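Local structure of putative curved DNA-binding protein (4IPA) at residues Met168-Leu173 with Pro245-Val250; Asp249-Glu254 with Ile349-Asn354; Gly262-Phe267 with Glu332-Lys337. The protein is the Arx1 protein of a thermophilic fungus, a member of the peptidase M24 (methionine aminopeptidase-like) family that probably serves in ribosome biogenesis and may bind DNA. One frame throughout, in Å; residues are numbered along the deposited sequence.

Contact 1: residues Met168-Leu173 with Pro245-Val250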
# COMPACT_ATOMS: atom_id res chain seq x y z
N MET A 168 16.43 2.43 2.65
CA MET A 168 16.23 2.77 1.24
C MET A 168 17.00 4.02 0.81
O MET A 168 17.13 4.29 -0.38
CB MET A 168 14.74 2.91 0.91
CG MET A 168 13.94 1.60 0.98
SD MET A 168 12.21 1.83 0.49
CE MET A 168 12.33 1.92 -1.31
N VAL A 169 17.48 4.78 1.77
CA VAL A 169 18.37 5.89 1.47
C VAL A 169 19.64 5.33 0.83
O VAL A 169 20.31 4.48 1.41
CB VAL A 169 18.71 6.68 2.75
CG1 VAL A 169 19.61 7.88 2.41
CG2 VAL A 169 17.42 7.16 3.39
N PRO A 170 19.93 5.74 -0.42
CA PRO A 170 21.16 5.33 -1.12
C PRO A 170 22.38 5.62 -0.25
O PRO A 170 22.44 6.68 0.38
CB PRO A 170 21.16 6.21 -2.36
CG PRO A 170 19.72 6.44 -2.63
CD PRO A 170 19.06 6.56 -1.28
N PRO A 171 23.33 4.68 -0.20
CA PRO A 171 24.47 4.78 0.72
C PRO A 171 25.18 6.12 0.61
O PRO A 171 25.52 6.55 -0.49
CB PRO A 171 25.38 3.64 0.26
CG PRO A 171 24.43 2.63 -0.32
CD PRO A 171 23.38 3.45 -1.01
N GLY A 172 25.38 6.78 1.74
CA GLY A 172 26.19 7.98 1.79
C GLY A 172 25.50 9.29 1.47
O GLY A 172 26.05 10.37 1.71
N LEU A 173 24.28 9.22 0.93
CA LEU A 173 23.55 10.41 0.53
C LEU A 173 23.43 11.43 1.67
O LEU A 173 23.51 12.64 1.46
CB LEU A 173 22.16 10.04 0.02
CG LEU A 173 21.36 11.16 -0.64
CD1 LEU A 173 22.04 11.61 -1.95
CD2 LEU A 173 19.90 10.74 -0.88
N PRO A 245 16.98 1.17 -4.67
CA PRO A 245 16.47 2.54 -4.74
C PRO A 245 17.58 3.53 -5.11
O PRO A 245 18.68 3.41 -4.58
CB PRO A 245 15.97 2.81 -3.32
CG PRO A 245 15.86 1.45 -2.68
CD PRO A 245 16.90 0.61 -3.31
N GLU A 246 17.27 4.48 -5.98
CA GLU A 246 18.23 5.46 -6.45
C GLU A 246 17.59 6.83 -6.39
O GLU A 246 16.36 6.96 -6.54
CB GLU A 246 18.63 5.18 -7.90
CG GLU A 246 19.32 3.84 -8.14
CD GLU A 246 19.81 3.70 -9.58
OE1 GLU A 246 19.06 3.13 -10.41
OE2 GLU A 246 20.93 4.15 -9.90
N VAL A 247 18.42 7.85 -6.19
CA VAL A 247 17.98 9.23 -6.33
C VAL A 247 17.28 9.36 -7.67
O VAL A 247 17.76 8.81 -8.66
CB VAL A 247 19.18 10.20 -6.25
CG1 VAL A 247 18.80 11.59 -6.79
CG2 VAL A 247 19.71 10.28 -4.82
N GLY A 248 16.15 10.06 -7.71
CA GLY A 248 15.33 10.12 -8.91
C GLY A 248 14.12 9.18 -8.90
O GLY A 248 13.19 9.36 -9.68
N ASP A 249 14.12 8.19 -8.00
CA ASP A 249 13.05 7.19 -7.94
C ASP A 249 11.82 7.66 -7.16
O ASP A 249 11.93 8.39 -6.17
CB ASP A 249 13.53 5.92 -7.23
CG ASP A 249 14.45 5.04 -8.07
OD1 ASP A 249 14.70 5.33 -9.27
OD2 ASP A 249 14.91 4.02 -7.52
N VAL A 250 10.64 7.22 -7.60
CA VAL A 250 9.48 7.18 -6.72
C VAL A 250 9.05 5.73 -6.41
O VAL A 250 8.93 4.89 -7.32
CB VAL A 250 8.30 8.01 -7.26
CG1 VAL A 250 7.06 7.78 -6.41
CG2 VAL A 250 8.67 9.48 -7.28

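Contact 2: residues Asp249-Glu254 with Ile349-Asn354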
# COMPACT_ATOMS: atom_id res chain seq x y z
N ASP A 249 14.12 8.19 -8.00
CA ASP A 249 13.05 7.19 -7.94
C ASP A 249 11.82 7.66 -7.16
O ASP A 249 11.93 8.39 -6.17
CB ASP A 249 13.53 5.92 -7.23
CG ASP A 249 14.45 5.04 -8.07
OD1 ASP A 249 14.70 5.33 -9.27
OD2 ASP A 249 14.91 4.02 -7.52
N VAL A 250 10.64 7.22 -7.60
CA VAL A 250 9.48 7.18 -6.72
C VAL A 250 9.05 5.73 -6.41
O VAL A 250 8.93 4.89 -7.32
CB VAL A 250 8.30 8.01 -7.26
CG1 VAL A 250 7.06 7.78 -6.41
CG2 VAL A 250 8.67 9.48 -7.28
N TRP A 251 8.81 5.46 -5.13
CA TRP A 251 8.43 4.12 -4.67
C TRP A 251 7.13 4.09 -3.88
O TRP A 251 6.82 5.00 -3.10
CB TRP A 251 9.52 3.55 -3.77
CG TRP A 251 10.75 3.11 -4.45
CD1 TRP A 251 11.75 3.90 -4.93
CD2 TRP A 251 11.16 1.75 -4.69
NE1 TRP A 251 12.74 3.13 -5.48
CE2 TRP A 251 12.41 1.81 -5.33
CE3 TRP A 251 10.58 0.50 -4.41
CZ2 TRP A 251 13.11 0.66 -5.72
CZ3 TRP A 251 11.27 -0.64 -4.79
CH2 TRP A 251 12.53 -0.55 -5.44
N GLY A 252 6.37 3.01 -4.06
CA GLY A 252 5.29 2.68 -3.15
C GLY A 252 5.85 1.73 -2.11
O GLY A 252 6.05 0.54 -2.36
N VAL A 253 6.13 2.25 -0.92
CA VAL A 253 6.79 1.45 0.10
C VAL A 253 5.78 0.84 1.07
O VAL A 253 5.03 1.58 1.74
CB VAL A 253 7.79 2.30 0.92
CG1 VAL A 253 8.44 1.44 2.01
CG2 VAL A 253 8.86 2.94 -0.00
N GLU A 254 5.76 -0.49 1.13
CA GLU A 254 4.82 -1.22 1.98
C GLU A 254 5.51 -2.11 3.00
O GLU A 254 6.50 -2.80 2.70
CB GLU A 254 3.86 -2.09 1.16
CG GLU A 254 2.76 -2.71 2.03
CD GLU A 254 1.78 -3.62 1.29
OE1 GLU A 254 1.67 -3.51 0.05
OE2 GLU A 254 1.12 -4.45 1.96
N ILE A 349 6.86 7.40 -1.65
CA ILE A 349 7.99 8.29 -1.40
C ILE A 349 8.69 8.79 -2.65
O ILE A 349 8.60 8.18 -3.72
CB ILE A 349 9.09 7.62 -0.55
CG1 ILE A 349 9.75 6.50 -1.36
CG2 ILE A 349 8.54 7.16 0.80
CD1 ILE A 349 10.90 5.81 -0.66
N ALA A 350 9.42 9.89 -2.49
CA ALA A 350 10.35 10.35 -3.51
C ALA A 350 11.77 10.34 -2.94
O ALA A 350 12.00 10.71 -1.79
CB ALA A 350 9.98 11.73 -3.99
N ILE A 351 12.72 9.90 -3.76
CA ILE A 351 14.11 9.88 -3.38
C ILE A 351 14.81 10.98 -4.16
O ILE A 351 14.86 10.93 -5.39
CB ILE A 351 14.76 8.53 -3.71
CG1 ILE A 351 13.91 7.39 -3.12
CG2 ILE A 351 16.19 8.50 -3.19
CD1 ILE A 351 14.52 5.98 -3.22
N THR A 352 15.32 11.98 -3.46
CA THR A 352 16.04 13.06 -4.12
C THR A 352 17.40 13.27 -3.47
O THR A 352 17.77 12.58 -2.51
CB THR A 352 15.28 14.40 -4.02
OG1 THR A 352 15.31 14.85 -2.65
CG2 THR A 352 13.84 14.26 -4.47
N LYS A 353 18.12 14.26 -4.01
CA LYS A 353 19.37 14.76 -3.46
C LYS A 353 19.36 14.80 -1.95
O LYS A 353 20.33 14.42 -1.29
CB LYS A 353 19.54 16.21 -3.92
CG LYS A 353 20.69 16.48 -4.84
CD LYS A 353 20.53 17.87 -5.43
CE LYS A 353 20.17 18.89 -4.36
NZ LYS A 353 19.88 20.23 -4.94
N ASN A 354 18.26 15.30 -1.41
CA ASN A 354 18.12 15.54 0.01
C ASN A 354 17.61 14.34 0.79
O ASN A 354 17.23 14.46 1.95
CB ASN A 354 17.20 16.73 0.24
CG ASN A 354 17.82 18.04 -0.23
OD1 ASN A 354 19.00 18.31 0.03
ND2 ASN A 354 17.04 18.85 -0.93

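Contact 3: residues Gly262-Phe267 with Glu332-Lys337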
# COMPACT_ATOMS: atom_id res chain seq x y z
N GLY A 262 2.83 -14.76 9.93
CA GLY A 262 3.14 -13.93 8.79
C GLY A 262 3.08 -14.75 7.51
O GLY A 262 3.64 -14.35 6.49
N LYS A 263 2.40 -15.90 7.56
CA LYS A 263 2.18 -16.68 6.35
C LYS A 263 0.87 -16.27 5.69
O LYS A 263 -0.06 -15.78 6.35
CB LYS A 263 2.17 -18.18 6.63
CG LYS A 263 3.47 -18.88 6.23
CD LYS A 263 4.65 -18.30 6.94
CE LYS A 263 5.78 -19.32 7.10
NZ LYS A 263 6.45 -19.69 5.82
N VAL A 264 0.81 -16.47 4.39
CA VAL A 264 -0.30 -15.98 3.59
C VAL A 264 -1.06 -17.18 3.03
O VAL A 264 -0.46 -18.20 2.69
CB VAL A 264 0.23 -15.06 2.47
CG1 VAL A 264 -0.82 -14.82 1.40
CG2 VAL A 264 0.70 -13.75 3.06
N LYS A 265 -2.37 -17.06 2.93
CA LYS A 265 -3.16 -18.15 2.38
C LYS A 265 -4.38 -17.63 1.61
O LYS A 265 -4.98 -16.62 1.99
CB LYS A 265 -3.58 -19.08 3.53
CG LYS A 265 -4.48 -20.23 3.13
CD LYS A 265 -5.58 -20.43 4.17
CE LYS A 265 -5.16 -21.37 5.30
NZ LYS A 265 -4.94 -22.76 4.78
N GLN A 266 -4.77 -18.33 0.55
CA GLN A 266 -5.94 -17.90 -0.23
C GLN A 266 -7.26 -18.06 0.54
O GLN A 266 -7.53 -19.11 1.11
CB GLN A 266 -6.02 -18.63 -1.57
CG GLN A 266 -7.10 -18.05 -2.48
CD GLN A 266 -7.11 -18.65 -3.89
OE1 GLN A 266 -6.26 -19.46 -4.24
NE2 GLN A 266 -8.09 -18.24 -4.69
N PHE A 267 -8.06 -17.00 0.56
CA PHE A 267 -9.40 -17.06 1.14
C PHE A 267 -10.47 -17.15 0.03
O PHE A 267 -10.14 -17.15 -1.15
CB PHE A 267 -9.65 -15.89 2.09
CG PHE A 267 -9.01 -16.08 3.45
CD1 PHE A 267 -7.67 -16.43 3.56
CD2 PHE A 267 -9.75 -15.93 4.61
CE1 PHE A 267 -7.08 -16.63 4.81
CE2 PHE A 267 -9.16 -16.12 5.87
CZ PHE A 267 -7.82 -16.46 5.96
N GLU A 332 -5.55 -12.10 -6.15
CA GLU A 332 -6.31 -13.08 -5.40
C GLU A 332 -6.51 -12.63 -3.98
O GLU A 332 -5.67 -11.94 -3.41
CB GLU A 332 -5.65 -14.47 -5.43
CG GLU A 332 -6.33 -15.44 -6.41
CD GLU A 332 -7.86 -15.60 -6.17
OE1 GLU A 332 -8.33 -15.34 -5.03
OE2 GLU A 332 -8.59 -15.99 -7.13
N VAL A 333 -7.64 -13.02 -3.41
CA VAL A 333 -7.95 -12.75 -2.03
C VAL A 333 -7.10 -13.62 -1.10
O VAL A 333 -7.17 -14.84 -1.13
CB VAL A 333 -9.43 -13.02 -1.76
CG1 VAL A 333 -9.78 -12.64 -0.34
CG2 VAL A 333 -10.27 -12.25 -2.76
N THR A 334 -6.28 -12.97 -0.28
CA THR A 334 -5.47 -13.69 0.69
C THR A 334 -5.60 -13.04 2.05
O THR A 334 -5.97 -11.86 2.17
CB THR A 334 -3.98 -13.72 0.31
OG1 THR A 334 -3.42 -12.42 0.50
CG2 THR A 334 -3.79 -14.16 -1.15
N GLY A 335 -5.29 -13.81 3.08
CA GLY A 335 -5.36 -13.35 4.46
C GLY A 335 -4.37 -14.15 5.30
O GLY A 335 -3.70 -15.05 4.80
N ASP A 336 -4.29 -13.81 6.57
CA ASP A 336 -3.32 -14.46 7.44
C ASP A 336 -3.61 -15.97 7.53
O ASP A 336 -4.74 -16.38 7.79
CB ASP A 336 -3.33 -13.82 8.84
CG ASP A 336 -2.28 -14.41 9.73
OD1 ASP A 336 -1.12 -14.00 9.60
OD2 ASP A 336 -2.60 -15.31 10.54
N LYS A 337 -2.57 -16.77 7.31
CA LYS A 337 -2.74 -18.22 7.27
C LYS A 337 -3.29 -18.74 8.59
O LYS A 337 -4.05 -19.71 8.61
CB LYS A 337 -1.41 -18.92 6.93
CG LYS A 337 -1.47 -20.46 6.93
CD LYS A 337 -1.13 -21.06 8.30
CE LYS A 337 0.35 -20.83 8.67
NZ LYS A 337 0.70 -21.32 10.05
O HOH W 1 0.30 -12.91 7.51
O HOH W 2 0.16 -16.19 9.44

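Contact 1: residues Met168-Leu173 with Pro245-Val250
Met168 and Pro245 cross at about a right angle, the thioether chain running past the CG corner of the proline ring. The Met168 chain bends at its last torsion (chi3 77°), and its CE then rests 3.8 Å from Pro245 CG. Pro245 also turns its CB onto the backbone of Met168, with Pro245 CB 3.5 Å from Met168 O. Pro170 presents the tip of its own ring mainly to backbone, with Pro170 CG 3.8 Å from Pro245 O, close to Val247 N, and Val247 CG2 a little beyond. Further along, Leu173 and Val247 meet at a slant. Val247 CG2 faces both methyls of the leucine, 3.9 Å from Leu173 CD1 and 4.0 Å from Leu173 CD2. All of this is van der Waals contact; the polar bonds nearby are made within a segment or to Lys229. Leu173 N donates to Pro170 O, and Asp249 N donates to Glu246 O at 2.9 Å. Asp249 OD2 also takes the N-H of Glu246 from well above its carboxylate plane (65°), while Lys229 forms a salt bridge to that same oxygen. Met168 continues inward onto Trp251 and Val253, and Pro170 and Pro245 both touch Ile351, which ties the two loops to the sheet beneath. Two type II beta turns, Pro170-Leu173 and Glu246-Asp249, each with glycine third at positive phi (Gly172 and Gly248), thus pack at the surface, with buried Met168 preceding them. They join the loop after helix 148-167 to the lead-in of strand 250-258 in an M24-type, pita-bread fold.

Contact 2: residues Asp249-Glu254 with Ile349-Asn354
Ile349 sets CG1 between its backbone N and carbonyl carbon, the crowded position (chi1 67°), where it packs on Trp251 CB at 3.8 Å. The extended chi2 (177°) then carries Ile349 CD1 to 3.6 Å from Val253 CG2. Ile351 does otherwise: its CG1 is anti to the carbonyl carbon (chi1 -51°). With chi2 again extended, Ile351 CD1 approaches the indole obliquely, 3.9 Å from Trp251 CD1. The other face of the sheet carries the smaller meeting of Val250 CG2 with Ala350 CB, at 4.2 Å. Backbone bonds fix the register. Trp251 and Ile349 form an antiparallel hydrogen-bonded pair, with Ile349 N reaching Trp251 O at 2.8 Å and Trp251 N returning the bond to Ile349 O. Val250 CA adds a CA-H...O contact to that last oxygen. Two residues further out, beyond the non-hydrogen-bonded pair Val250-Ala350, Ile351 N bonds to Asp249 O at 3.0 Å. The indole is steadied from its own segment: Trp251 NE1 donates to Asp249 OD2 at 3.1 Å, on the anti side but tilted out of the carboxylate plane, and Lys229 is the salt-bridge partner of that oxygen. Leu164 and Leu165 of helix 148-167 pack on Val253, and Leu165 also on Ile349. The pair is thus a central, twisted antiparallel ladder, its short segments 140° apart in direction, in the helix-backed sheet of the pita-bread fold shared by M24 proteins.

Contact 3: residues Gly262-Phe267 with Glu332-Lys337
Lys263 O takes Lys337 N at 2.9 Å, from above the carbonyl plane (44° out of it), and a proton of water 1 at 3.1 Å. The same water donates to Asp336 OD1 at 2.8 Å, bridging the two segments, and Ser258 OG is a further partner of that carboxylate oxygen. Lys265 and Gly335 follow as an antiparallel hydrogen-bonded pair, Gly335 N meeting Lys265 O at 3.0 Å with the return bond from Lys265 N. Phe267 N closes the ladder on Val333 O at 2.9 Å. CG of Phe267 stands anti to the carbonyl carbon (chi1 -79°), and the ring reaches back along the glycine backbone, with Phe267 CD1 3.6 Å from Gly335 N. The carbonyls Asp336 O and Lys265 O both lie at the edge of this ring. Val264 CG1 packs obliquely on Thr334 CB, at 3.5 Å. The two short strands form a separate ribbon. Thr334 and Asp336 bond by their backbones to the loop holding Ala91, Ile93 and Thr94, Gly262 bonds to Glu213 of strand 210-220, strand 264-266 follows strand 250-258, and strand 334-336 precedes strand 342-352.

Contact 2 is the buried one, a ladder between strands 250-258 and 342-352 whose backbone bonds are backed by aliphatic and indole packing. Contact 1, at the surface, shares Asp249 and Val250 with it and touches it directly: Gly248 N lies 2.8 Å from Ile351 O, a probable hydrogen bond. Its two loops meet by van der Waals contact, carbons against each other and against backbone atoms. Contact 3 is partly buried, nested within the loop that contact 2 closes and on the opposite side of the chain's centre, with centres about 28 Å apart. It too is an antiparallel ladder, made by shorter strands, with ordered water and lysine chains where contact 2 packs mostly hydrocarbon.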